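Local coordinates for protein putative phosphosugar isomerase (Silicibacter pomeroyi DSS-3, PDB 3FJ1) that is of unproven function but, as a protein with two SIS domains, probably binds a phosphosugar or related carbohydrate derivative, perhaps as an isomerase or aminotransferase, at residues Ala265-Leu270 and Thr288-Arg293; Leu211-Ser216 and Tyr238-Val243; Ile193-Met198 and Arg295-Val300. One frame throughout, in Å; residues are numbered along the deposited sequence. Where two conformers were deposited one is given.

Interaction 1 (Ala265-Leu270 and Thr288-Arg293)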
ATOM      1  N   ALA A 265      19.433   2.430  10.029  1.00 10.91           N
ATOM      2  CA  ALA A 265      20.216   2.429   8.779  1.00 10.54           C
ATOM      3  C   ALA A 265      19.663   3.350   7.687  1.00 10.12           C
ATOM      4  O   ALA A 265      20.382   3.716   6.760  1.00  9.34           O
ATOM      5  CB  ALA A 265      20.345   0.990   8.235  1.00 10.20           C
ATOM      6  N   ALA A 266      18.389   3.733   7.816  1.00  9.75           N
ATOM      7  CA  ALA A 266      17.736   4.619   6.854  1.00  9.33           C
ATOM      8  C   ALA A 266      17.897   6.100   7.194  1.00  9.52           C
ATOM      9  O   ALA A 266      17.516   6.965   6.393  1.00 10.08           O
ATOM     10  CB  ALA A 266      16.261   4.276   6.760  1.00  8.82           C
ATOM     11  N   GLU A 267      18.492   6.406   8.341  1.00  9.42           N
ATOM     12  CA  GLU A 267      18.641   7.797   8.735  1.00  9.62           C
ATOM     13  C   GLU A 267      19.471   8.556   7.710  1.00  9.64           C
ATOM     14  O   GLU A 267      19.060   9.603   7.240  1.00  9.43           O
ATOM     15  CB  GLU A 267      19.302   7.923  10.126  1.00  9.49           C
ATOM     16  CG  GLU A 267      19.097   9.300  10.743  1.00  9.82           C
ATOM     17  CD  GLU A 267      19.768   9.489  12.083  1.00  9.93           C
ATOM     18  OE1 GLU A 267      20.538   8.616  12.522  1.00 10.82           O
ATOM     19  OE2 GLU A 267      19.520  10.530  12.712  1.00 10.06           O
ATOM     20  N   ALA A 268      20.636   8.023   7.325  1.00  9.78           N
ATOM     21  CA  ALA A 268      21.474   8.732   6.349  1.00 11.04           C
ATOM     22  C   ALA A 268      20.817   8.916   4.962  1.00 11.21           C
ATOM     23  O   ALA A 268      20.804  10.032   4.440  1.00 11.51           O
ATOM     24  CB  ALA A 268      22.880   8.071   6.235  1.00 10.93           C
ATOM     25  N   PRO A 269      20.325   7.840   4.336  1.00 11.14           N
ATOM     26  CA  PRO A 269      19.645   8.073   3.051  1.00 11.36           C
ATOM     27  C   PRO A 269      18.431   9.020   3.100  1.00 10.95           C
ATOM     28  O   PRO A 269      18.177   9.707   2.114  1.00 11.33           O
ATOM     29  CB  PRO A 269      19.224   6.666   2.597  1.00 11.31           C
ATOM     30  CG  PRO A 269      19.345   5.807   3.767  1.00 11.07           C
ATOM     31  CD  PRO A 269      20.420   6.401   4.639  1.00 10.97           C
ATOM     32  N   LEU A 270      17.664   9.010   4.189  1.00  9.62           N
ATOM     33  CA  LEU A 270      16.537   9.915   4.337  1.00 10.34           C
ATOM     34  C   LEU A 270      17.054  11.356   4.360  1.00 10.04           C
ATOM     35  O   LEU A 270      16.583  12.218   3.630  1.00 10.75           O
ATOM     36  CB  LEU A 270      15.773   9.574   5.614  1.00 10.42           C
ATOM     37  CG  LEU A 270      14.477  10.329   6.008  1.00 11.86           C
ATOM     38  CD1 LEU A 270      14.669  11.846   6.285  1.00 11.64           C
ATOM     39  CD2 LEU A 270      13.415  10.073   4.958  1.00 12.48           C
ATOM     40  N   THR A 288      16.206  14.542  12.168  1.00 10.94           N
ATOM     41  CA  THR A 288      17.559  14.040  12.272  1.00 11.90           C
ATOM     42  C   THR A 288      18.547  15.197  12.205  1.00 12.57           C
ATOM     43  O   THR A 288      18.352  16.169  11.469  1.00 12.02           O
ATOM     44  CB  THR A 288      17.887  13.024  11.161  1.00 11.36           C
ATOM     45  OG1 THR A 288      19.298  12.785  11.135  1.00 11.40           O
ATOM     46  CG2 THR A 288      17.427  13.517   9.790  1.00 12.00           C
ATOM     47  N   GLY A 289      19.629  15.022  12.955  1.00 13.57           N
ATOM     48  CA  GLY A 289      20.736  15.952  12.990  1.00 14.46           C
ATOM     49  C   GLY A 289      21.619  15.834  11.776  1.00 15.48           C
ATOM     50  O   GLY A 289      22.473  16.689  11.561  1.00 15.09           O
ATOM     51  N   ARG A 290      21.400  14.800  10.969  1.00 15.92           N
ATOM     52  CA  ARG A 290      22.239  14.539   9.795  1.00 17.45           C
ATOM     53  C   ARG A 290      22.007  15.448   8.594  1.00 16.55           C
ATOM     54  O   ARG A 290      22.846  15.490   7.709  1.00 16.83           O
ATOM     55  CB  ARG A 290      22.074  13.101   9.325  1.00 19.24           C
ATOM     56  CG  ARG A 290      22.469  12.077  10.332  1.00 21.46           C
ATOM     57  CD  ARG A 290      22.492  10.742   9.679  1.00 23.97           C
ATOM     58  NE  ARG A 290      23.722  10.619   8.910  1.00 25.94           N
ATOM     59  CZ  ARG A 290      24.703   9.754   9.160  1.00 26.91           C
ATOM     60  NH1 ARG A 290      24.585   8.821  10.103  1.00 27.85           N
ATOM     61  NH2 ARG A 290      25.783   9.781   8.401  1.00 27.16           N
ATOM     62  N   VAL A 291      20.877  16.145   8.540  1.00 15.67           N
ATOM     63  CA  VAL A 291      20.621  17.071   7.440  1.00 15.25           C
ATOM     64  C   VAL A 291      21.455  18.340   7.638  1.00 16.66           C
ATOM     65  O   VAL A 291      21.586  18.839   8.765  1.00 16.16           O
ATOM     66  CB  VAL A 291      19.137  17.465   7.300  1.00 14.56           C
ATOM     67  CG1 VAL A 291      18.324  16.254   6.785  1.00 13.31           C
ATOM     68  CG2 VAL A 291      18.594  18.008   8.595  1.00 13.84           C
ATOM     69  N   THR A 292      21.986  18.846   6.530  1.00 17.85           N
ATOM     70  CA  THR A 292      22.845  20.017   6.523  1.00 18.74           C
ATOM     71  C   THR A 292      22.203  21.198   5.786  1.00 19.03           C
ATOM     72  O   THR A 292      22.658  22.335   5.945  1.00 19.25           O
ATOM     73  CB  THR A 292      24.196  19.644   5.899  1.00 19.14           C
ATOM     74  OG1 THR A 292      24.059  19.473   4.490  1.00 20.02           O
ATOM     75  CG2 THR A 292      24.684  18.317   6.485  1.00 20.30           C
ATOM     76  N   ARG A 293      21.149  20.929   5.005  1.00 18.65           N
ATOM     77  CA  ARG A 293      20.412  21.930   4.231  0.50 18.69           C
ATOM     78  C   ARG A 293      18.959  21.986   4.752  1.00 18.07           C
ATOM     79  O   ARG A 293      18.441  23.027   5.120  1.00 18.11           O
ATOM     80  CB  ARG A 293      20.440  21.504   2.756  0.50 19.35           C
ATOM     81  CG  ARG A 293      19.931  22.522   1.746  0.50 20.06           C
ATOM     82  CD  ARG A 293      21.060  23.362   1.170  0.50 20.50           C
ATOM     83  NE  ARG A 293      21.859  22.608   0.194  0.50 20.68           N
ATOM     84  CZ  ARG A 293      22.909  23.098  -0.457  0.50 20.48           C
ATOM     85  NH1 ARG A 293      23.305  24.343  -0.240  0.50 20.35           N
ATOM     86  NH2 ARG A 293      23.570  22.342  -1.331  0.50 20.57           N
TER
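Glu267 of helix 267-279 reaches across to the loop 288-293 with an almost fully extended side chain. Its CB points toward the loop, and CG stands anti to the backbone N (chi1 -163°), which carries the chain out from the helix. Glu267 CG meets both Thr288 OG1, at 3.5 Å, and Arg290 CD, at 3.8 Å, and the carboxylate carbon CD touches the same two atoms. Of the two oxygens, OE1 stays on the Arg290 side without pairing with its guanidinium: Glu267 OE1 and Arg290 NH1 are 4.7 Å apart, and the two planar groups are turned steeply against each other. Glu267 OE2 accepts the hydrogen bond of the contact from Thr288 OG1 at 2.8 Å. The hydroxyl approaches from above the carboxylate plane, 34° out of it. Thr288 OG1 is itself an acceptor for the backbone N of Arg290, at 2.9 Å and nearly straight, closing an ST turn just after strand 284-286. The hydroxyl is thus gripped by two bonds, which fixes its rotation and ties the start of the loop to the helix in this alpha/beta SIS domain. The same OE2 also forms a salt bridge with Arg301, so its charge has a partner besides the hydroxyl. An alanine in place of Glu267 would remove the carboxylate that Thr288 and Arg301 share, and would probably loosen the loop against the helix. Beside the glutamate, Arg290 bends at chi3 so that its guanidinium lies across Ala268, whose CB sits over the centre of one face, 3.8 Å from Arg290 CZ. Farther along the loop, the backbone N atoms of Thr292 and Arg293 are held by the carboxylate of Asp275, two turns along helix 267-279.

Interaction 2 (Leu211-Ser216 and Tyr238-Val243)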
ATOM      1  N   LEU A 211       7.657  12.075   4.287  1.00  9.86           N
ATOM      2  CA  LEU A 211       8.578  11.092   3.766  1.00  9.71           C
ATOM      3  C   LEU A 211       9.010  10.128   4.857  1.00  9.60           C
ATOM      4  O   LEU A 211       9.077  10.462   6.043  1.00  8.72           O
ATOM      5  CB  LEU A 211       9.842  11.749   3.186  1.00 10.26           C
ATOM      6  CG  LEU A 211       9.703  12.861   2.150  1.00 10.70           C
ATOM      7  CD1 LEU A 211      11.139  13.342   1.709  1.00 11.23           C
ATOM      8  CD2 LEU A 211       8.895  12.419   0.968  1.00 11.18           C
ATOM      9  N   GLY A 212       9.329   8.921   4.424  1.00  9.81           N
ATOM     10  CA  GLY A 212       9.886   7.900   5.285  1.00  9.73           C
ATOM     11  C   GLY A 212      10.800   7.026   4.432  1.00  9.94           C
ATOM     12  O   GLY A 212      10.795   7.118   3.221  1.00  9.48           O
ATOM     13  N   ARG A 213      11.605   6.211   5.079  1.00  9.68           N
ATOM     14  CA  ARG A 213      12.475   5.273   4.386  1.00 10.01           C
ATOM     15  C   ARG A 213      12.623   4.057   5.295  1.00  9.54           C
ATOM     16  O   ARG A 213      13.042   4.187   6.432  1.00  9.49           O
ATOM     17  CB  ARG A 213      13.823   5.925   4.061  1.00 10.22           C
ATOM     18  CG  ARG A 213      14.848   5.041   3.327  1.00 10.80           C
ATOM     19  CD  ARG A 213      14.308   4.548   1.975  1.00 11.46           C
ATOM     20  NE  ARG A 213      15.351   3.972   1.109  1.00 11.85           N
ATOM     21  CZ  ARG A 213      15.094   3.120   0.121  1.00 12.41           C
ATOM     22  NH1 ARG A 213      13.857   2.702  -0.096  1.00 12.34           N
ATOM     23  NH2 ARG A 213      16.070   2.635  -0.630  1.00 12.49           N
ATOM     24  N   GLY A 214      12.284   2.869   4.789  1.00  8.91           N
ATOM     25  CA  GLY A 214      12.258   1.695   5.652  1.00  9.32           C
ATOM     26  C   GLY A 214      11.138   1.812   6.698  1.00  9.20           C
ATOM     27  O   GLY A 214      10.029   2.259   6.403  1.00  9.35           O
ATOM     28  N   THR A 215      11.446   1.441   7.935  1.00  9.35           N
ATOM     29  CA  THR A 215      10.441   1.365   9.021  1.00  9.34           C
ATOM     30  C   THR A 215       9.623   2.648   9.169  1.00  9.01           C
ATOM     31  O   THR A 215       8.372   2.586   9.312  1.00  9.55           O
ATOM     32  CB  THR A 215      11.090   0.959  10.352  1.00  9.23           C
ATOM     33  OG1 THR A 215      11.917  -0.195  10.148  1.00 10.21           O
ATOM     34  CG2 THR A 215      10.047   0.672  11.467  1.00  9.00           C
ATOM     35  N   SER A 216      10.286   3.809   9.049  1.00  8.49           N
ATOM     36  CA  SER A 216       9.627   5.089   9.292  1.00  9.16           C
ATOM     37  C   SER A 216       8.587   5.441   8.214  1.00  9.00           C
ATOM     38  O   SER A 216       7.791   6.366   8.386  1.00  8.90           O
ATOM     39  CB  SER A 216      10.676   6.195   9.407  1.00 10.07           C
ATOM     40  OG  SER A 216      11.226   6.505   8.141  1.00 10.78           O
ATOM     41  N   TYR A 238       5.373   9.573   1.000  1.00 11.48           N
ATOM     42  CA  TYR A 238       6.203   8.938   0.008  1.00 13.23           C
ATOM     43  C   TYR A 238       7.424   8.327   0.616  1.00 11.89           C
ATOM     44  O   TYR A 238       7.926   8.826   1.632  1.00  9.58           O
ATOM     45  CB  TYR A 238       6.746   9.981  -0.976  1.00 16.99           C
ATOM     46  CG  TYR A 238       5.717  10.621  -1.869  1.00 18.30           C
ATOM     47  CD1 TYR A 238       5.060  11.798  -1.498  1.00 18.92           C
ATOM     48  CD2 TYR A 238       5.446  10.080  -3.099  1.00 19.47           C
ATOM     49  CE1 TYR A 238       4.118  12.391  -2.347  1.00 19.37           C
ATOM     50  CE2 TYR A 238       4.538  10.652  -3.935  1.00 19.99           C
ATOM     51  CZ  TYR A 238       3.863  11.788  -3.550  1.00 19.36           C
ATOM     52  OH  TYR A 238       2.949  12.311  -4.461  1.00 20.36           O
ATOM     53  N   SER A 239       7.926   7.262  -0.022  1.00 10.47           N
ATOM     54  CA  SER A 239       9.269   6.828   0.270  1.00 10.22           C
ATOM     55  C   SER A 239      10.191   7.944  -0.233  1.00 10.30           C
ATOM     56  O   SER A 239      10.025   8.437  -1.352  1.00 10.14           O
ATOM     57  CB  SER A 239       9.616   5.516  -0.451  1.00 10.38           C
ATOM     58  OG  SER A 239      10.991   5.169  -0.264  1.00 11.24           O
ATOM     59  N   SER A 240      11.228   8.255   0.539  1.00 10.17           N
ATOM     60  CA  SER A 240      12.232   9.246   0.145  1.00 11.07           C
ATOM     61  C   SER A 240      13.022   8.743  -1.093  1.00 11.23           C
ATOM     62  O   SER A 240      13.584   9.522  -1.861  1.00 11.18           O
ATOM     63  CB  SER A 240      13.153   9.518   1.341  1.00 11.16           C
ATOM     64  OG  SER A 240      13.757   8.332   1.809  1.00 11.12           O
ATOM     65  N   ALA A 241      13.060   7.423  -1.275  1.00 11.52           N
ATOM     66  CA  ALA A 241      13.711   6.833  -2.447  1.00 12.01           C
ATOM     67  C   ALA A 241      12.846   6.932  -3.701  1.00 12.96           C
ATOM     68  O   ALA A 241      13.326   6.665  -4.797  1.00 13.87           O
ATOM     69  CB  ALA A 241      14.049   5.380  -2.170  1.00 12.38           C
ATOM     70  N   GLU A 242      11.562   7.236  -3.551  1.00 13.89           N
ATOM     71  CA  GLU A 242      10.669   7.355  -4.689  1.00 15.51           C
ATOM     72  C   GLU A 242      10.154   8.754  -4.958  1.00 16.12           C
ATOM     73  O   GLU A 242       9.657   9.023  -6.055  1.00 16.69           O
ATOM     74  CB  GLU A 242       9.463   6.439  -4.469  1.00 16.61           C
ATOM     75  CG  GLU A 242       9.851   4.987  -4.273  1.00 17.84           C
ATOM     76  CD  GLU A 242      10.496   4.350  -5.505  1.00 18.99           C
ATOM     77  OE1 GLU A 242      10.348   4.875  -6.641  1.00 19.76           O
ATOM     78  OE2 GLU A 242      11.171   3.316  -5.330  1.00 20.22           O
ATOM     79  N   VAL A 243      10.270   9.642  -3.977  1.00 16.50           N
ATOM     80  CA  VAL A 243       9.641  10.975  -4.071  1.00 17.35           C
ATOM     81  C   VAL A 243      10.113  11.793  -5.273  1.00 18.49           C
ATOM     82  O   VAL A 243       9.326  12.549  -5.863  1.00 18.80           O
ATOM     83  CB  VAL A 243       9.789  11.765  -2.760  1.00 16.80           C
ATOM     84  CG1 VAL A 243      11.255  12.141  -2.497  1.00 16.20           C
ATOM     85  CG2 VAL A 243       8.912  12.985  -2.791  1.00 17.00           C
TER
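Arg213 lays its guanidinium over the methyl of Ala241, whose CB sits above the centre of one face, 3.4 Å from Arg213 CZ. The chain gets there by leaving the backbone with CG anti to N (chi1 180°) and bending at chi2, and on the way Arg213 CB passes 3.3 Å from Ser240 OG. Arg213 NH2 continues to a salt bridge with Asp106 of the second subunit. Behind the arginine the backbones pair in parallel: Gly212 N donates to Tyr238 O at 3.1 Å, and Gly212 O accepts from Ser240 N at 2.9 Å, each donor lying in the carbonyl plane. Ser239 OG accepts from Ala241 N in an ST turn that curls the chain beyond the strand. On the face of the sheet carrying Leu211 and Tyr238, Leu211 CD2 packs on Tyr238 CB and Val243 CG2, which lie side by side, 3.8 Å from each. Ser216 OG accepts from Arg213 N at 3.1 Å and also bonds to Phe260 O, closing the turn before helix 217-231. Two neighbouring parallel strands, 208-212 and 235-239, joined through that helix form the beta-alpha-beta unit of the Rossmann-like SIS fold, here with the strand ends facing the second subunit.

Interaction 3 (Ile193-Met198 and Arg295-Val300); sequences IDWPEM and RVLEHV
The segments run in opposite directions, their end-to-end lines 176° apart, with the closest CA pairs, Ile193 with Glu298 and Trp195 with Leu297, both 6.9 Å apart. Segment 193-198 is a loop that turns into helix 196-204, with Trp195 at the N-cap position; segment 295-300 starts as a short edge strand and continues extended. The backbones do not pair as in a sheet; side chains of 193-198 reach both the side chains and the carbonyl of Glu298. Trp195 makes the direct hydrogen bond across the contact: its indole NE1 donates to Glu298 O at 2.8 Å, on a lone pair in the carbonyl plane, with the oxygen almost in the ring plane. Across one ring face lies Leu297, whose CD2 stands 3.6 Å from the centroid of the five-membered ring of Trp195, a CH-pi contact close to the normal. Strand 295-296 closes one side of the five-stranded parallel sheet of the second SIS domain, so the tryptophan fastens the start of helix 196-204 to the margin of that sheet, with Phe285 of the adjacent strand 284-286 and Leu258 of the next one in also lining this region. Ile193 CD1 meets Val300 CG2 at 3.8 Å, and its CG1 runs beside the carboxylate end of Glu298. Glu197 CG takes the crowded position between the backbone N and the carbonyl carbon (chi1 63°), which puts CB and CG over one face of the Arg295 guanidinium; the bend at chi2 then turns the carboxylate toward Leu297. Two waters bridge the polar end: one donates to Glu197 OE2 at 2.6 Å and accepts from Glu298 N, and the other joins Val296 O to the same oxygen by a weak bond. His299 ND1 donates to Leu297 O at 2.8 Å, which fixes the turn of the imidazole.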
ATOM      1  N   ILE A 193       6.958  18.479  22.167  1.00 13.20           N
ATOM      2  CA  ILE A 193       7.521  19.074  20.970  1.00 12.41           C
ATOM      3  C   ILE A 193       6.336  19.379  20.035  1.00 12.12           C
ATOM      4  O   ILE A 193       5.407  18.554  19.933  1.00 12.54           O
ATOM      5  CB  ILE A 193       8.474  18.094  20.275  1.00 11.95           C
ATOM      6  CG1 ILE A 193       9.705  17.866  21.167  1.00 12.37           C
ATOM      7  CG2 ILE A 193       8.837  18.606  18.871  1.00 11.49           C
ATOM      8  CD1 ILE A 193      10.580  16.722  20.740  1.00 12.41           C
ATOM      9  N   ASP A 194       6.296  20.580  19.451  1.00 11.73           N
ATOM     10  CA  ASP A 194       5.201  20.882  18.527  1.00 11.95           C
ATOM     11  C   ASP A 194       5.602  21.638  17.266  1.00 11.87           C
ATOM     12  O   ASP A 194       4.752  22.081  16.517  1.00 10.68           O
ATOM     13  CB  ASP A 194       3.996  21.485  19.263  1.00 12.48           C
ATOM     14  CG  ASP A 194       4.290  22.802  19.913  1.00 13.14           C
ATOM     15  OD1 ASP A 194       5.233  23.505  19.484  1.00 12.68           O
ATOM     16  OD2 ASP A 194       3.513  23.166  20.823  1.00 13.87           O
ATOM     17  N   TRP A 195       6.908  21.713  17.012  1.00 12.52           N
ATOM     18  CA  TRP A 195       7.436  22.172  15.721  1.00 12.90           C
ATOM     19  C   TRP A 195       6.808  23.446  15.171  1.00 13.47           C
ATOM     20  O   TRP A 195       6.278  23.446  14.047  1.00 13.76           O
ATOM     21  CB  TRP A 195       7.351  21.055  14.659  1.00 12.57           C
ATOM     22  CG  TRP A 195       8.111  19.800  14.983  1.00 12.32           C
ATOM     23  CD1 TRP A 195       9.263  19.709  15.710  1.00 12.59           C
ATOM     24  CD2 TRP A 195       7.821  18.463  14.531  1.00 12.55           C
ATOM     25  NE1 TRP A 195       9.678  18.420  15.772  1.00 12.49           N
ATOM     26  CE2 TRP A 195       8.826  17.627  15.045  1.00 12.48           C
ATOM     27  CE3 TRP A 195       6.824  17.903  13.731  1.00 12.19           C
ATOM     28  CZ2 TRP A 195       8.854  16.238  14.812  1.00 12.36           C
ATOM     29  CZ3 TRP A 195       6.840  16.540  13.514  1.00 12.26           C
ATOM     30  CH2 TRP A 195       7.858  15.718  14.055  1.00 12.26           C
ATOM     31  N   PRO A 196       6.938  24.556  15.908  1.00 13.62           N
ATOM     32  CA  PRO A 196       6.330  25.841  15.487  1.00 13.90           C
ATOM     33  C   PRO A 196       6.697  26.313  14.070  1.00 14.20           C
ATOM     34  O   PRO A 196       5.856  26.865  13.369  1.00 13.85           O
ATOM     35  CB  PRO A 196       6.818  26.842  16.549  1.00 14.04           C
ATOM     36  CG  PRO A 196       7.939  26.179  17.261  1.00 14.54           C
ATOM     37  CD  PRO A 196       7.722  24.691  17.160  1.00 14.16           C
ATOM     38  N   GLU A 197       7.940  26.089  13.674  1.00 15.21           N
ATOM     39  CA  GLU A 197       8.424  26.448  12.339  1.00 16.40           C
ATOM     40  C   GLU A 197       7.644  25.697  11.246  1.00 16.14           C
ATOM     41  O   GLU A 197       7.355  26.267  10.201  1.00 15.22           O
ATOM     42  CB  GLU A 197       9.931  26.212  12.226  1.00 17.93           C
ATOM     43  CG  GLU A 197      10.395  24.737  12.384  1.00 18.98           C
ATOM     44  CD  GLU A 197      10.277  24.157  13.830  1.00 19.60           C
ATOM     45  OE1 GLU A 197       9.889  24.845  14.786  1.00 21.74           O
ATOM     46  OE2 GLU A 197      10.582  23.021  14.011  1.00 19.81           O
HETATM   47  N   MSE A 198       7.266  24.433  11.490  1.00 16.48           N
HETATM   48  CA  MSE A 198       6.451  23.690  10.534  0.50 16.93           C
HETATM   49  C   MSE A 198       5.030  24.258  10.488  1.00 15.72           C
HETATM   50  O   MSE A 198       4.435  24.346   9.445  1.00 15.38           O
HETATM   51  CB  MSE A 198       6.392  22.200  10.904  0.50 18.54           C
HETATM   52  CG  MSE A 198       5.386  21.393  10.094  0.50 20.34           C
HETATM   53 SE   MSE A 198       5.923  21.220   8.239  0.50 23.92          SE
HETATM   54  CE  MSE A 198       7.388  20.036   8.617  0.50 21.02           C
ATOM     55  N   ARG A 295      15.913  21.684   7.328  1.00 15.19           N
ATOM     56  CA  ARG A 295      15.884  22.135   8.711  1.00 16.97           C
ATOM     57  C   ARG A 295      15.777  20.945   9.653  1.00 15.07           C
ATOM     58  O   ARG A 295      15.046  19.998   9.337  1.00 13.63           O
ATOM     59  CB  ARG A 295      14.714  23.111   8.926  1.00 18.28           C
ATOM     60  CG  ARG A 295      14.839  24.371   8.068  1.00 20.12           C
ATOM     61  CD  ARG A 295      13.757  25.407   8.360  1.00 21.62           C
ATOM     62  NE  ARG A 295      13.823  25.978   9.714  1.00 23.55           N
ATOM     63  CZ  ARG A 295      12.969  26.895  10.184  1.00 24.40           C
ATOM     64  NH1 ARG A 295      11.974  27.346   9.410  1.00 25.26           N
ATOM     65  NH2 ARG A 295      13.101  27.364  11.430  1.00 24.58           N
ATOM     66  N   VAL A 296      16.512  20.972  10.775  1.00 13.79           N
ATOM     67  CA  VAL A 296      16.435  19.889  11.770  1.00 14.00           C
ATOM     68  C   VAL A 296      15.212  20.081  12.642  1.00 13.85           C
ATOM     69  O   VAL A 296      14.998  21.169  13.194  1.00 14.95           O
ATOM     70  CB  VAL A 296      17.687  19.820  12.678  1.00 13.32           C
ATOM     71  CG1 VAL A 296      17.498  18.773  13.756  1.00 12.65           C
ATOM     72  CG2 VAL A 296      18.940  19.575  11.817  1.00 13.24           C
ATOM     73  N   LEU A 297      14.377  19.041  12.739  1.00 13.48           N
ATOM     74  CA  LEU A 297      13.231  19.087  13.629  1.00 13.48           C
ATOM     75  C   LEU A 297      13.608  18.475  14.959  1.00 13.48           C
ATOM     76  O   LEU A 297      14.247  17.411  15.017  1.00 12.77           O
ATOM     77  CB  LEU A 297      12.039  18.302  13.089  1.00 13.94           C
ATOM     78  CG  LEU A 297      11.279  18.869  11.900  1.00 14.36           C
ATOM     79  CD1 LEU A 297      10.398  17.749  11.286  1.00 14.30           C
ATOM     80  CD2 LEU A 297      10.469  20.096  12.286  1.00 13.26           C
ATOM     81  N   GLU A 298      13.164  19.129  16.017  1.00 12.96           N
ATOM     82  CA  GLU A 298      13.361  18.647  17.376  1.00 14.04           C
ATOM     83  C   GLU A 298      12.783  17.240  17.501  1.00 13.32           C
ATOM     84  O   GLU A 298      11.669  17.015  17.059  1.00 12.07           O
ATOM     85  CB  GLU A 298      12.625  19.569  18.321  1.00 15.51           C
ATOM     86  CG  GLU A 298      13.136  19.487  19.695  1.00 17.31           C
ATOM     87  CD  GLU A 298      12.547  20.535  20.613  1.00 18.31           C
ATOM     88  OE1 GLU A 298      12.005  21.566  20.156  1.00 18.90           O
ATOM     89  OE2 GLU A 298      12.645  20.289  21.821  1.00 20.11           O
ATOM     90  N   HIS A 299      13.551  16.301  18.061  1.00 12.64           N
ATOM     91  CA  HIS A 299      13.071  14.928  18.243  1.00 12.72           C
ATOM     92  C   HIS A 299      13.736  14.175  19.393  1.00 12.23           C
ATOM     93  O   HIS A 299      14.832  14.529  19.859  1.00 12.58           O
ATOM     94  CB  HIS A 299      13.261  14.113  16.945  1.00 11.99           C
ATOM     95  CG  HIS A 299      14.690  14.006  16.520  1.00 12.10           C
ATOM     96  ND1 HIS A 299      15.366  15.046  15.911  1.00 12.63           N
ATOM     97  CD2 HIS A 299      15.591  13.018  16.692  1.00 12.73           C
ATOM     98  CE1 HIS A 299      16.617  14.683  15.702  1.00 13.64           C
ATOM     99  NE2 HIS A 299      16.780  13.451  16.155  1.00 12.73           N
ATOM    100  N   VAL A 300      13.075  13.096  19.810  1.00 11.75           N
ATOM    101  CA  VAL A 300      13.570  12.283  20.907  1.00 11.72           C
ATOM    102  C   VAL A 300      13.850  10.846  20.455  1.00 11.94           C
ATOM    103  O   VAL A 300      12.948  10.152  19.971  1.00 12.14           O
ATOM    104  CB  VAL A 300      12.572  12.275  22.086  1.00 11.08           C
ATOM    105  CG1 VAL A 300      13.206  11.571  23.281  1.00 10.39           C
ATOM    106  CG2 VAL A 300      12.097  13.710  22.452  1.00 10.86           C
TER
HETATM  107  O   HOH W   1      12.135  21.838  15.780  1.00 18.27           O
HETATM  108  O   HOH W   2      13.259  22.994  11.938  1.00 34.16           O

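In the fold
All three contacts belong to the second five-stranded parallel sheet and its surroundings: interaction 2 pairs the edge strand 235-239 with 208-212, interaction 3 lies at the opposite edge strand 295-296, and interaction 1 joins them through helix 267-279 and the loop before strand 295-296. Interactions 1 and 2 have centres 12 Å apart and touch, with Ala266 CB 3.2 Å from Arg213 O and Leu270 CD2 3.6 Å from Ser240 OG. Interaction 1 also meets interaction 3, where Val291 CG2 packs on Val296 CG2 at 3.6 Å. Interactions 2 and 3 stay about 9 Å apart at their nearest atoms. Interactions 1 and 2 both face the second subunit, including its Tyr84.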